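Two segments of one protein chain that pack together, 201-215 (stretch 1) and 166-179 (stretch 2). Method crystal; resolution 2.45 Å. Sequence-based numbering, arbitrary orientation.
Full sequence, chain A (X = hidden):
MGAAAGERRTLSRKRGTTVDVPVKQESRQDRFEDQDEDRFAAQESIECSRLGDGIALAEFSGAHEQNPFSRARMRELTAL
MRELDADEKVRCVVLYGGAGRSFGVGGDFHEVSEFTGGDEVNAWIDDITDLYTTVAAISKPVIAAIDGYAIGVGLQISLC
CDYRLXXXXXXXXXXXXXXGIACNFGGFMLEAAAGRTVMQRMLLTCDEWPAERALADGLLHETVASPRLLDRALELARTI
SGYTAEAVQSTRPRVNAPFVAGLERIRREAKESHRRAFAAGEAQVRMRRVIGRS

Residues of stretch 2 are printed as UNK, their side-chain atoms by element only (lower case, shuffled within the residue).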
# COMPACT_ATOMS: atom_id res chain seq x y z
N ARG A 201 -8.30 10.67 0.69
CA ARG A 201 -8.50 11.78 1.63
C ARG A 201 -7.94 13.07 1.00
O ARG A 201 -8.63 14.10 1.00
CB ARG A 201 -7.81 11.49 2.96
CG ARG A 201 -8.49 10.46 3.85
CD ARG A 201 -7.66 10.17 5.09
NE ARG A 201 -7.44 11.37 5.91
CZ ARG A 201 -6.37 11.59 6.68
NH1 ARG A 201 -5.41 10.67 6.76
NH2 ARG A 201 -6.26 12.72 7.37
N MET A 202 -6.74 13.00 0.40
CA MET A 202 -6.08 14.15 -0.24
C MET A 202 -6.81 14.69 -1.46
O MET A 202 -7.02 15.90 -1.53
CB MET A 202 -4.63 13.83 -0.59
CG MET A 202 -3.73 13.84 0.60
SD MET A 202 -2.00 13.81 0.12
CE MET A 202 -1.67 15.61 -0.02
N LEU A 203 -7.20 13.82 -2.41
CA LEU A 203 -7.91 14.23 -3.63
C LEU A 203 -9.28 14.82 -3.37
O LEU A 203 -9.63 15.82 -4.00
CB LEU A 203 -8.06 13.07 -4.65
CG LEU A 203 -6.83 12.43 -5.35
CD1 LEU A 203 -7.19 12.00 -6.77
CD2 LEU A 203 -5.62 13.34 -5.38
N LEU A 204 -10.05 14.21 -2.46
CA LEU A 204 -11.43 14.60 -2.18
C LEU A 204 -11.61 15.77 -1.23
O LEU A 204 -12.62 16.47 -1.34
CB LEU A 204 -12.26 13.39 -1.71
CG LEU A 204 -12.36 12.20 -2.67
CD1 LEU A 204 -13.09 11.05 -2.02
CD2 LEU A 204 -12.97 12.59 -4.02
N THR A 205 -10.68 15.99 -0.29
CA THR A 205 -10.80 17.12 0.65
C THR A 205 -10.01 18.35 0.17
O THR A 205 -10.32 19.48 0.57
CB THR A 205 -10.30 16.74 2.07
OG1 THR A 205 -8.89 16.54 2.04
CG2 THR A 205 -11.03 15.55 2.68
N CYS A 206 -8.94 18.10 -0.62
CA CYS A 206 -7.97 19.09 -1.12
C CYS A 206 -7.28 19.85 0.02
O CYS A 206 -6.71 20.92 -0.20
CB CYS A 206 -8.58 20.01 -2.16
SG CYS A 206 -9.16 19.15 -3.65
N ASP A 207 -7.30 19.26 1.23
CA ASP A 207 -6.67 19.77 2.44
C ASP A 207 -5.16 19.65 2.34
O ASP A 207 -4.64 18.82 1.59
CB ASP A 207 -7.15 18.97 3.67
CG ASP A 207 -8.57 19.26 4.15
OD1 ASP A 207 -9.26 20.10 3.51
OD2 ASP A 207 -8.98 18.67 5.18
N GLU A 208 -4.47 20.48 3.13
CA GLU A 208 -3.02 20.51 3.19
C GLU A 208 -2.56 19.50 4.21
O GLU A 208 -3.23 19.28 5.22
CB GLU A 208 -2.52 21.92 3.54
CG GLU A 208 -2.98 22.99 2.54
CD GLU A 208 -2.50 24.42 2.77
OE1 GLU A 208 -1.91 24.70 3.84
OE2 GLU A 208 -2.74 25.27 1.89
N TRP A 209 -1.43 18.87 3.93
CA TRP A 209 -0.83 17.88 4.80
C TRP A 209 0.40 18.48 5.44
O TRP A 209 1.46 18.49 4.81
CB TRP A 209 -0.52 16.60 4.02
CG TRP A 209 -1.42 15.45 4.35
CD1 TRP A 209 -1.08 14.30 4.98
CD2 TRP A 209 -2.82 15.35 4.05
NE1 TRP A 209 -2.18 13.50 5.13
CE2 TRP A 209 -3.26 14.10 4.54
CE3 TRP A 209 -3.75 16.18 3.39
CZ2 TRP A 209 -4.58 13.67 4.41
CZ3 TRP A 209 -5.06 15.75 3.27
CH2 TRP A 209 -5.46 14.50 3.76
N PRO A 210 0.29 18.97 6.70
CA PRO A 210 1.49 19.47 7.40
C PRO A 210 2.53 18.37 7.58
O PRO A 210 2.20 17.18 7.50
CB PRO A 210 0.96 20.00 8.74
CG PRO A 210 -0.42 19.50 8.87
CD PRO A 210 -0.92 19.03 7.55
N ALA A 211 3.79 18.78 7.77
CA ALA A 211 4.98 17.91 7.84
C ALA A 211 4.84 16.66 8.71
O ALA A 211 5.21 15.57 8.24
CB ALA A 211 6.20 18.71 8.26
N GLU A 212 4.31 16.80 9.94
CA GLU A 212 4.14 15.72 10.95
C GLU A 212 3.13 14.65 10.53
O GLU A 212 3.42 13.46 10.63
CB GLU A 212 3.82 16.31 12.35
CG GLU A 212 4.98 17.07 12.99
CD GLU A 212 6.35 16.41 12.94
OE1 GLU A 212 6.47 15.23 13.37
OE2 GLU A 212 7.31 17.06 12.48
N ARG A 213 2.01 15.11 9.97
CA ARG A 213 0.95 14.31 9.36
C ARG A 213 1.48 13.61 8.07
O ARG A 213 1.23 12.41 7.89
CB ARG A 213 -0.24 15.21 9.04
CG ARG A 213 -1.37 14.47 8.36
CD ARG A 213 -2.71 14.86 8.87
NE ARG A 213 -3.53 15.39 7.78
CZ ARG A 213 -4.24 16.51 7.86
NH1 ARG A 213 -4.26 17.22 8.99
NH2 ARG A 213 -4.95 16.92 6.82
N ALA A 214 2.20 14.36 7.19
CA ALA A 214 2.79 13.81 5.95
C ALA A 214 3.77 12.68 6.22
O ALA A 214 3.78 11.68 5.49
CB ALA A 214 3.45 14.90 5.13
N LEU A 215 4.51 12.79 7.33
CA LEU A 215 5.47 11.79 7.78
C LEU A 215 4.76 10.51 8.25
O LEU A 215 5.18 9.41 7.88
CB LEU A 215 6.39 12.36 8.87
CG LEU A 215 7.36 11.39 9.57
CD1 LEU A 215 8.42 10.85 8.61
CD2 LEU A 215 7.98 12.03 10.78
N UNK A 166 11.44 16.51 4.43
CA UNK A 166 10.67 17.72 4.63
C UNK A 166 11.11 18.53 5.83
O UNK A 166 11.53 17.96 6.85
N UNK A 167 11.03 19.86 5.71
CA UNK A 167 11.28 20.76 6.83
C UNK A 167 9.93 20.82 7.56
O UNK A 167 8.91 20.44 6.97
c UNK A 167 11.68 22.15 6.34
o UNK A 167 10.57 22.90 5.86
N UNK A 168 9.88 21.31 8.80
CA UNK A 168 8.58 21.38 9.47
C UNK A 168 7.68 22.50 8.87
O UNK A 168 6.52 22.62 9.27
c UNK A 168 10.05 19.74 12.45
c UNK A 168 8.84 20.03 11.58
c UNK A 168 8.73 21.44 10.99
o UNK A 168 10.51 18.57 12.46
o UNK A 168 10.53 20.66 13.16
N UNK A 169 8.18 23.21 7.84
CA UNK A 169 7.48 24.24 7.07
C UNK A 169 6.85 23.61 5.81
O UNK A 169 6.06 24.27 5.11
c UNK A 169 8.44 25.38 6.65
o UNK A 169 7.37 26.57 9.59
c UNK A 169 8.94 26.28 7.80
n UNK A 169 7.37 28.12 7.98
c UNK A 169 7.82 27.00 8.53
N UNK A 170 7.21 22.34 5.51
CA UNK A 170 6.71 21.61 4.35
C UNK A 170 5.21 21.37 4.48
O UNK A 170 4.73 20.95 5.54
c UNK A 170 7.45 20.29 4.17
N UNK A 171 4.46 21.72 3.43
CA UNK A 171 3.01 21.56 3.35
C UNK A 171 2.69 20.90 2.01
O UNK A 171 3.12 21.38 0.96
n UNK A 171 0.28 23.69 7.72
n UNK A 171 -1.72 23.90 6.61
n UNK A 171 0.25 24.45 5.53
c UNK A 171 2.28 22.89 3.61
c UNK A 171 2.40 23.32 5.07
c UNK A 171 1.70 24.62 5.42
c UNK A 171 -0.39 24.02 6.62
N UNK A 172 2.02 19.73 2.05
CA UNK A 172 1.72 18.92 0.86
C UNK A 172 0.24 19.02 0.46
O UNK A 172 -0.62 18.92 1.33
c UNK A 172 3.88 15.69 1.48
c UNK A 172 4.62 17.99 1.66
c UNK A 172 2.14 17.46 1.14
c UNK A 172 3.63 17.06 0.96
N UNK A 173 -0.05 19.29 -0.84
CA UNK A 173 -1.41 19.47 -1.34
C UNK A 173 -1.56 18.87 -2.73
O UNK A 173 -0.67 18.96 -3.57
c UNK A 173 -3.36 21.14 -1.04
c UNK A 173 -1.03 21.87 -0.44
c UNK A 173 -1.87 20.98 -1.36
N UNK A 174 -2.75 18.30 -2.96
CA UNK A 174 -3.20 17.79 -4.24
C UNK A 174 -4.56 18.49 -4.49
O UNK A 174 -5.58 17.83 -4.35
s UNK A 174 -1.51 16.00 -6.35
c UNK A 174 -2.13 15.53 -4.74
c UNK A 174 -0.34 14.96 -6.38
c UNK A 174 -3.35 16.25 -4.26
N UNK A 175 -4.60 19.84 -4.72
CA UNK A 175 -5.89 20.53 -4.94
C UNK A 175 -6.52 20.48 -6.36
O UNK A 175 -7.48 21.21 -6.60
c UNK A 175 -5.55 21.98 -4.55
c UNK A 175 -3.46 20.78 -4.90
c UNK A 175 -4.15 22.15 -4.99
N UNK A 176 -5.99 19.65 -7.28
CA UNK A 176 -6.48 19.48 -8.66
C UNK A 176 -8.00 19.61 -8.85
O UNK A 176 -8.44 20.34 -9.75
c UNK A 176 -6.00 18.15 -9.27
o UNK A 176 -3.59 18.21 -7.77
c UNK A 176 -3.43 18.12 -9.01
c UNK A 176 -4.63 18.24 -9.92
o UNK A 176 -2.31 17.95 -9.55
N UNK A 177 -8.80 18.94 -7.98
CA UNK A 177 -10.27 18.99 -8.02
C UNK A 177 -10.83 20.38 -7.71
O UNK A 177 -11.71 20.85 -8.42
c UNK A 177 -10.99 14.11 -7.16
c UNK A 177 -10.23 14.86 -9.29
c UNK A 177 -11.10 15.43 -6.73
c UNK A 177 -10.34 16.18 -8.86
c UNK A 177 -10.56 13.83 -8.44
c UNK A 177 -10.90 17.92 -7.11
c UNK A 177 -10.77 16.48 -7.58
N UNK A 178 -10.30 21.04 -6.65
CA UNK A 178 -10.70 22.40 -6.27
C UNK A 178 -10.41 23.37 -7.44
O UNK A 178 -11.25 24.20 -7.77
n UNK A 178 -9.35 23.26 -0.62
n UNK A 178 -8.80 24.35 -2.58
c UNK A 178 -10.31 24.27 -4.53
c UNK A 178 -8.43 23.77 -1.44
c UNK A 178 -9.97 22.84 -4.98
n UNK A 178 -7.15 23.69 -1.12
c UNK A 178 -10.19 24.49 -3.03
N UNK A 179 -9.25 23.19 -8.09
CA UNK A 179 -8.77 23.96 -9.23
C UNK A 179 -9.55 23.61 -10.53
O UNK A 179 -9.53 24.38 -11.48
c UNK A 179 -7.22 23.79 -9.34
c UNK A 179 -6.52 24.58 -8.24
c UNK A 179 -6.67 24.16 -10.70

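Position 166 has no side-chain atoms and is Gly 166; an ideal CB there would lie 3.5 Å from the CB of position 170. Position 167 carries one carbon and one oxygen, pointing away from stretch 1. A lone CB excludes threonine, so this is Ser 167; its backbone O lies 3.5 Å from Ala 211 CB, and its OG accepts a hydrogen bond from the N of position 169 (3.1 Å).

Position 168 shows three carbons, the third carrying two oxygens: Glu 168. Its OE1 lies 3.5 Å from Glu 212 OE2, two like charges close together. Position 169 has the same carbon count but ends in one oxygen and one nitrogen, hence Gln 169, which turns away from stretch 1. A single carbon identifies Ala 170; its N bonds Ser 167 O at 2.9 Å, closing a type I turn.

Position 171 has three carbons, a nitrogen, then a carbon bearing two more nitrogens, the guanidinium of Arg 171. Its NE and NH2 both donate to Glu 208 OE1, at 2.8 and 2.9 Å, with the carboxylate oxygen at the edge of the guanidinium, as a salt bridge with directed N-H bonds requires.

Position 172 has four carbons forked at the second, so it is Leu 172; CD2 reaches Ala 214 CB at 3.8 Å, and CB meets Trp 209 CB at 4.0 Å. At 173 the fork comes at the first of three carbons: Val 173, whose CG1 lies 3.5 Å from Cys 206 O. Position 174 is an unbranched chain of two carbons, sulfur and carbon, Met 174, with CB 3.9 Å from Leu 203 CD2.

Position 175 closes three carbons onto its own N, making Pro 175; its CA is 3.8 Å from Cys 206 SG. Position 176 again has three carbons ending in two oxygens: Glu 176, beyond contact range. Position 177 has one carbon followed by a six-carbon ring without a hydroxyl, Phe 177, with Leu 204 CD2 at the ring edge, 4.0 Å from CE1. Position 178 repeats the guanidinium pattern, Arg 178, and one face of that group covers Cys 206 CB, 3.7 Å from NH1. Position 179, one carbon bearing two, is Val 179, out of reach.

The contact centres on a short antiparallel pairing: Trp 209 N donates to Leu 172 O (2.7 Å) and Leu 172 N to Trp 209 O (3.1 Å). The Arg 171–Glu 208 salt bridge reinforces it, while Phe 177 and Met 174 pack against Leu 203 in an apolar cluster.

Stretch 2 166-179: GSEQARLVMPEFRV
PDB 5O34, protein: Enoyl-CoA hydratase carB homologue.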